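Local coordinates for phosphoacetylglucosamine mutase (Aspergillus lentulus, PDB 5O9X), which probably interconverts the 6-phosphate and 1-phosphate of N-acetylglucosamine, a mutase step on the route to UDP-N-acetylglucosamine, at residues Q189-Y192 with E193-A197; A197-K200 with R201-G205; R531-N534 with A535-A539. The protein carries 1 engineered substitution. All coordinates share one frame; numbering follows the deposited sequence.

Contact 1: Q189-Y192 with E193-A197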
loop_
_atom_site.group_PDB
_atom_site.type_symbol
_atom_site.label_atom_id
_atom_site.label_comp_id
_atom_site.label_asym_id
_atom_site.label_seq_id
_atom_site.Cartn_x
_atom_site.Cartn_y
_atom_site.Cartn_z
ATOM N N GLN A 189 2.831 11.161 17.889
ATOM C CA GLN A 189 3.580 12.468 17.837
ATOM C C GLN A 189 4.931 12.329 17.123
ATOM O O GLN A 189 5.325 13.224 16.395
ATOM C CB GLN A 189 3.863 12.949 19.269
ATOM C CG GLN A 189 4.499 14.338 19.354
ATOM C CD GLN A 189 4.559 14.876 20.810
ATOM O OE1 GLN A 189 3.707 14.594 21.616
ATOM N NE2 GLN A 189 5.568 15.657 21.111
ATOM N N GLY A 190 5.692 11.233 17.388
ATOM C CA GLY A 190 6.993 11.067 16.794
ATOM C C GLY A 190 6.879 10.952 15.258
ATOM O O GLY A 190 7.680 11.521 14.491
ATOM N N TYR A 191 5.861 10.237 14.823
ATOM C CA TYR A 191 5.551 10.140 13.340
ATOM C C TYR A 191 5.341 11.531 12.707
ATOM O O TYR A 191 5.992 11.854 11.702
ATOM C CB TYR A 191 4.318 9.252 13.158
ATOM C CG TYR A 191 3.745 9.211 11.756
ATOM C CD1 TYR A 191 4.227 8.282 10.853
ATOM C CD2 TYR A 191 2.730 10.130 11.339
ATOM C CE1 TYR A 191 3.711 8.218 9.558
ATOM C CE2 TYR A 191 2.250 10.118 10.012
ATOM C CZ TYR A 191 2.734 9.170 9.151
ATOM O OH TYR A 191 2.284 9.094 7.860
ATOM N N TYR A 192 4.520 12.394 13.339
ATOM C CA TYR A 192 4.261 13.740 12.763
ATOM C C TYR A 192 5.531 14.595 12.753
ATOM O O TYR A 192 5.803 15.317 11.753
ATOM C CB TYR A 192 3.186 14.522 13.524
ATOM C CG TYR A 192 1.841 13.800 13.549
ATOM C CD1 TYR A 192 1.300 13.255 12.360
ATOM C CD2 TYR A 192 1.146 13.621 14.754
ATOM C CE1 TYR A 192 0.048 12.512 12.387
ATOM C CE2 TYR A 192 -0.071 12.906 14.813
ATOM C CZ TYR A 192 -0.599 12.364 13.644
ATOM O OH TYR A 192 -1.777 11.677 13.704
ATOM N N GLU A 193 6.302 14.489 13.848
ATOM C CA GLU A 193 7.556 15.258 14.007
ATOM C C GLU A 193 8.564 14.886 12.907
ATOM O O GLU A 193 9.242 15.763 12.303
ATOM C CB GLU A 193 8.136 14.953 15.403
ATOM C CG GLU A 193 7.328 15.681 16.444
ATOM C CD GLU A 193 7.787 15.408 17.878
ATOM O OE1 GLU A 193 8.514 14.410 18.099
ATOM O OE2 GLU A 193 7.421 16.224 18.766
ATOM N N LYS A 194 8.683 13.589 12.649
ATOM C CA LYS A 194 9.633 13.119 11.615
ATOM C C LYS A 194 9.233 13.578 10.227
ATOM O O LYS A 194 10.085 14.095 9.461
ATOM C CB LYS A 194 9.740 11.597 11.627
ATOM C CG LYS A 194 10.905 11.047 10.769
ATOM C CD LYS A 194 10.715 9.522 10.680
ATOM C CE LYS A 194 11.754 8.841 9.778
ATOM N NZ LYS A 194 13.087 8.967 10.387
ATOM N N LEU A 195 7.959 13.362 9.873
ATOM C CA LEU A 195 7.463 13.846 8.569
ATOM C C LEU A 195 7.642 15.351 8.453
ATOM O O LEU A 195 8.215 15.872 7.424
ATOM C CB LEU A 195 6.003 13.432 8.335
ATOM C CG LEU A 195 5.776 12.096 7.632
ATOM C CD1 LEU A 195 6.130 10.994 8.590
ATOM C CD2 LEU A 195 4.256 12.041 7.334
ATOM N N ALA A 196 7.261 16.079 9.519
ATOM C CA ALA A 196 7.359 17.560 9.428
ATOM C C ALA A 196 8.795 18.045 9.255
ATOM O O ALA A 196 9.083 18.921 8.387
ATOM C CB ALA A 196 6.715 18.202 10.629
ATOM N N ALA A 197 9.712 17.453 10.036
ATOM C CA ALA A 197 11.114 17.879 9.969
ATOM C C ALA A 197 11.749 17.582 8.582
ATOM O O ALA A 197 12.511 18.412 8.038
ATOM C CB ALA A 197 11.941 17.290 11.134
#

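Contact 2: A197-K200 with R201-G205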
loop_
_atom_site.group_PDB
_atom_site.type_symbol
_atom_site.label_atom_id
_atom_site.label_comp_id
_atom_site.label_asym_id
_atom_site.label_seq_id
_atom_site.Cartn_x
_atom_site.Cartn_y
_atom_site.Cartn_z
ATOM N N ALA A 197 9.712 17.453 10.036
ATOM C CA ALA A 197 11.114 17.879 9.969
ATOM C C ALA A 197 11.749 17.582 8.582
ATOM O O ALA A 197 12.511 18.412 8.038
ATOM C CB ALA A 197 11.941 17.290 11.134
ATOM N N ALA A 198 11.440 16.395 8.045
ATOM C CA ALA A 198 11.956 15.974 6.721
ATOM C C ALA A 198 11.386 16.883 5.614
ATOM O O ALA A 198 12.144 17.392 4.752
ATOM C CB ALA A 198 11.654 14.518 6.471
ATOM N N PHE A 199 10.093 17.186 5.694
ATOM C CA PHE A 199 9.456 18.104 4.718
ATOM C C PHE A 199 10.026 19.501 4.787
ATOM O O PHE A 199 10.294 20.145 3.735
ATOM C CB PHE A 199 7.960 18.185 4.962
ATOM C CG PHE A 199 7.191 18.916 3.879
ATOM C CD1 PHE A 199 7.172 18.443 2.543
ATOM C CD2 PHE A 199 6.472 20.080 4.206
ATOM C CE1 PHE A 199 6.389 19.179 1.582
ATOM C CE2 PHE A 199 5.672 20.770 3.272
ATOM C CZ PHE A 199 5.657 20.302 1.941
ATOM N N LYS A 200 10.203 20.025 6.007
ATOM C CA LYS A 200 10.941 21.327 6.147
ATOM C C LYS A 200 12.281 21.344 5.402
ATOM O O LYS A 200 12.552 22.282 4.651
ATOM C CB LYS A 200 11.134 21.691 7.650
ATOM C CG LYS A 200 11.666 23.117 7.841
ATOM C CD LYS A 200 11.907 23.411 9.325
ATOM C CE LYS A 200 12.387 24.857 9.566
ATOM N NZ LYS A 200 11.189 25.707 9.747
ATOM N N ARG A 201 13.120 20.333 5.600
ATOM C CA ARG A 201 14.414 20.271 4.942
ATOM C C ARG A 201 14.264 20.135 3.417
ATOM O O ARG A 201 14.928 20.833 2.668
ATOM C CB ARG A 201 15.244 19.062 5.407
ATOM C CG ARG A 201 15.960 19.294 6.758
ATOM C CD ARG A 201 16.347 17.945 7.369
ATOM N NE ARG A 201 17.451 17.321 6.614
ATOM C CZ ARG A 201 17.655 15.997 6.554
ATOM N NH1 ARG A 201 16.779 15.156 7.138
ATOM N NH2 ARG A 201 18.721 15.486 5.900
ATOM N N VAL A 202 13.431 19.202 2.957
ATOM C CA VAL A 202 13.238 19.064 1.507
ATOM C C VAL A 202 12.725 20.375 0.908
ATOM O O VAL A 202 13.080 20.652 -0.224
ATOM C CB VAL A 202 12.351 17.880 1.035
ATOM C CG1 VAL A 202 12.723 16.546 1.656
ATOM C CG2 VAL A 202 10.898 18.121 1.238
ATOM N N MET A 203 11.948 21.182 1.632
ATOM C CA MET A 203 11.347 22.359 1.053
ATOM C C MET A 203 12.295 23.585 1.047
ATOM O O MET A 203 11.880 24.647 0.630
ATOM C CB MET A 203 10.016 22.759 1.706
ATOM C CG MET A 203 8.859 21.730 1.411
ATOM S SD MET A 203 8.508 21.779 -0.386
ATOM C CE MET A 203 7.724 23.384 -0.635
ATOM N N ARG A 204 13.497 23.463 1.601
ATOM C CA ARG A 204 14.365 24.678 1.794
ATOM C C ARG A 204 14.499 25.396 0.426
ATOM O O ARG A 204 14.888 24.779 -0.593
ATOM C CB ARG A 204 15.741 24.332 2.375
ATOM C CG ARG A 204 16.678 25.560 2.472
ATOM C CD ARG A 204 18.174 25.188 2.527
ATOM N NE ARG A 204 18.417 24.158 3.546
ATOM C CZ ARG A 204 18.546 24.390 4.852
ATOM N NH1 ARG A 204 18.476 25.637 5.338
ATOM N NH2 ARG A 204 18.736 23.361 5.676
ATOM N N GLY A 205 14.025 26.639 0.406
ATOM C CA GLY A 205 14.294 27.511 -0.715
ATOM C C GLY A 205 13.221 27.531 -1.775
ATOM O O GLY A 205 13.367 28.271 -2.740
#

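Contact 3: R531-N534 with A535-A539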
loop_
_atom_site.group_PDB
_atom_site.type_symbol
_atom_site.label_atom_id
_atom_site.label_comp_id
_atom_site.label_asym_id
_atom_site.label_seq_id
_atom_site.Cartn_x
_atom_site.Cartn_y
_atom_site.Cartn_z
ATOM N N ARG A 531 -15.734 -7.016 -23.806
ATOM C CA ARG A 531 -15.666 -8.357 -24.436
ATOM C C ARG A 531 -14.865 -9.371 -23.609
ATOM O O ARG A 531 -15.249 -10.601 -23.460
ATOM C CB ARG A 531 -15.065 -8.270 -25.891
ATOM C CG ARG A 531 -16.014 -7.542 -26.823
ATOM C CD ARG A 531 -15.334 -7.358 -28.177
ATOM N NE ARG A 531 -16.153 -6.639 -29.188
ATOM C CZ ARG A 531 -16.896 -7.256 -30.134
ATOM N NH1 ARG A 531 -17.022 -8.597 -30.173
ATOM N NH2 ARG A 531 -17.535 -6.529 -31.025
ATOM N N VAL A 532 -13.760 -8.881 -23.039
ATOM C CA VAL A 532 -12.923 -9.741 -22.092
ATOM C C VAL A 532 -13.759 -10.056 -20.852
ATOM O O VAL A 532 -13.795 -11.236 -20.406
ATOM C CB VAL A 532 -11.554 -9.060 -21.724
ATOM C CG1 VAL A 532 -10.821 -9.886 -20.633
ATOM C CG2 VAL A 532 -10.678 -9.015 -23.016
ATOM N N ALA A 533 -14.396 -9.025 -20.243
ATOM C CA ALA A 533 -15.194 -9.357 -19.054
ATOM C C ALA A 533 -16.314 -10.410 -19.356
ATOM O O ALA A 533 -16.653 -11.211 -18.485
ATOM C CB ALA A 533 -15.841 -8.067 -18.523
ATOM N N ASN A 534 -16.968 -10.290 -20.513
ATOM C CA ASN A 534 -18.037 -11.282 -20.838
ATOM C C ASN A 534 -17.437 -12.686 -21.003
ATOM O O ASN A 534 -17.987 -13.643 -20.534
ATOM C CB ASN A 534 -18.735 -10.873 -22.105
ATOM C CG ASN A 534 -19.721 -9.734 -21.847
ATOM O OD1 ASN A 534 -20.091 -9.444 -20.688
ATOM N ND2 ASN A 534 -20.156 -9.107 -22.913
ATOM N N ALA A 535 -16.271 -12.786 -21.613
ATOM C CA ALA A 535 -15.540 -14.116 -21.712
ATOM C C ALA A 535 -15.174 -14.690 -20.344
ATOM O O ALA A 535 -15.332 -15.924 -20.071
ATOM C CB ALA A 535 -14.304 -13.950 -22.616
ATOM N N VAL A 536 -14.755 -13.814 -19.403
ATOM C CA VAL A 536 -14.448 -14.250 -18.017
ATOM C C VAL A 536 -15.721 -14.700 -17.284
ATOM O O VAL A 536 -15.732 -15.708 -16.614
ATOM C CB VAL A 536 -13.808 -13.026 -17.221
ATOM C CG1 VAL A 536 -13.712 -13.248 -15.717
ATOM C CG2 VAL A 536 -12.429 -12.661 -17.817
ATOM N N ARG A 537 -16.770 -13.894 -17.399
ATOM C CA ARG A 537 -18.026 -14.137 -16.643
ATOM C C ARG A 537 -18.574 -15.475 -17.080
ATOM O O ARG A 537 -18.808 -16.316 -16.232
ATOM C CB ARG A 537 -19.046 -13.004 -16.844
ATOM C CG ARG A 537 -20.036 -12.924 -15.633
ATOM C CD ARG A 537 -20.969 -11.662 -15.755
ATOM N NE ARG A 537 -20.295 -10.319 -15.774
ATOM C CZ ARG A 537 -19.938 -9.598 -16.847
ATOM N NH1 ARG A 537 -20.129 -10.088 -18.038
ATOM N NH2 ARG A 537 -19.376 -8.366 -16.737
ATOM N N ASP A 538 -18.635 -15.693 -18.378
ATOM C CA ASP A 538 -19.012 -16.937 -18.990
ATOM C C ASP A 538 -18.178 -18.132 -18.454
ATOM O O ASP A 538 -18.749 -19.108 -17.894
ATOM C CB ASP A 538 -18.922 -16.771 -20.508
ATOM C CG ASP A 538 -19.393 -17.968 -21.279
ATOM O OD1 ASP A 538 -19.312 -19.097 -20.739
ATOM O OD2 ASP A 538 -19.821 -17.768 -22.459
ATOM N N ALA A 539 -16.858 -18.042 -18.527
ATOM C CA ALA A 539 -16.002 -19.092 -17.944
ATOM C C ALA A 539 -16.200 -19.319 -16.414
ATOM O O ALA A 539 -16.015 -20.450 -15.945
ATOM C CB ALA A 539 -14.522 -18.779 -18.260
#

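Contact 1: Q189-Y192 with E193-A197
Tyr191 and Leu195, an i/i+4 pair one helical turn apart, form the densely packed half of this contact. Leu195 CD1 sits over one face of the tyrosine ring, 3.9 Å from the centroid of the Tyr191 ring, a CH-pi contact. The second methyl reaches the phenol end, with Leu195 CD2 3.7 Å from Tyr191 CZ. The ring can be met this way because Tyr191 CG stands anti to the backbone N (chi1 171°), beside the carbonyl carbon, which tilts the ring toward the next turn. A branched leucine suits the place, since its two methyls span the ring from Tyr191 CD1 and CE1 to its hydroxyl end.

On the solvent side the pairing is polar and less enclosed. Gln189 extends fully and gives its amide to the carboxylate of Glu193, NE2 to OE2 3.0 Å, in a nearly straight bond (N-H...O 170°). The acceptor lies in the amide plane of Gln189, yet OE2 is approached from above the carboxylate plane, and the two planes stand 87° apart. Between these halves Gly190 adds no bulk to a buried position, and its O accepts Lys194 N at 2.9 Å in the regular helical pattern.

Tyr191 OH is hydrogen-bonded to Asp427, and Lys194 NZ to Tyr183 O. Tyr192 OH hydrogen-bonds to Glu188 and Gln166, while its ring reaches Tyr231. Helix 188-202, part of domain II of this phosphohexomutase, lies with Tyr192 against helix 221-231 and with Tyr191 and Lys194 against helix 164-176.

Contact 2: A197-K200 with R201-G205
The Phe199 ring carries Met203 on one face: Met203 CG stands 3.5 Å from the centroid of the Phe199 ring, over its centre, in a CH-pi contact. The sulfur follows beyond it, Met203 SD lying 4.5 Å from the centroid of the Phe199 ring in an oblique Met-aromatic contact. Val202 CG2 also comes to the ring obliquely, 4.0 Å from Phe199 CD1, and the valine and phenylalanine side chains cross at about a right angle.

Phe199 and Met203, an i/i+4 pair, run side by side in the same direction. Phe199 CG is anti to its own N (chi1 -170°), which tips the ring toward the helix end, while Met203 CG stands beside the backbone N and the bend at chi2 sets SD past the ring centre, near Phe199 CE1 and CZ. A flexible, unbranched thioether suits a residue that must fold itself over an aromatic face.

The backbone marks the C-terminal end of this domain II helix. Val202 N binds Ala198 O at 2.9 Å and nearly straight, whereas Met203 N reaches Phe199 O through a bent bond (N-H...O 138°) and Lys200 O only weakly.

Arg201, on the exposed flank, makes a salt bridge through NH1 to Asp419. Val202 O, near the helix end, receives His441 NE2. The end of helix 188-202 and the residue after it are covered by helix 405-420 at Ala198, Arg201 and Val202, and by helix 428-442 at Phe199, Val202 and Met203.

Contact 3: R531-N534 with A535-A539
Asn534 OD1 accepts a hydrogen bond from Arg537 NH1 at 2.7 Å, the one side-chain to side-chain hydrogen bond of this contact and an i/i+3 pairing along a helix. The donor lies in the carbonyl plane of the asparagine, and the oxygen lies close to the guanidinium plane of Arg537, although the N-H...O angle of 143° shows a bent bond. Amide and guanidinium planes are turned 65° apart, with the two side chains side by side and pointing the same way.

What brings the guanidinium back to a residue only three places earlier is the bend of the arginine at chi3, -61°, after an extended start. The folded chain also places Ala533 O over one face of the guanidinium, offset toward its rim. The short Ala533 side chain lets the guanidinium come down beside it, Arg537 NH2 4.0 Å from Ala533 CB, while a short amide at 534 presents its oxygen without a long flexible arm.

The next shell is the helix backbone. Arg537 N binds Ala533 O at 2.9 Å and Asp538 N binds Asn534 O at 3.0 Å, so both partners of the side-chain bond sit at fixed places on successive turns. On the buried side Val532 CG1 and Val536 CG2 are only in light touch at 4.3 Å, and both valines spend their apolar surface on neighbouring elements.

Arg531 forms a salt bridge to Asp527, one turn earlier. Helix 522-539, the last of the C-terminal domain, lies against helix 486-495 through Val532 and Ala535, against strand 458-463 through Ala533, Val536 and Arg537, and against strand 513-518 through Val532 and Val536.

Contacts 1 and 2 follow one another on helix 188-202, sharing Ala197, with centres 12 Å apart; both belong to domain II, and contact 2 takes the chain out of the helix. Contact 3 comes far later, on helix 522-539 close to the C-terminus, its centre about 48 Å from that of contact 1 and about 50 Å from that of contact 2, across the centre of the chain. The three therefore describe helices of two separate domains of a phosphohexomutase, and contact 3 does not bear directly on the other two. The side chain of Val536 lies about 13 Å from the bound glucose 1,6-bisphosphate, too far for direct contact.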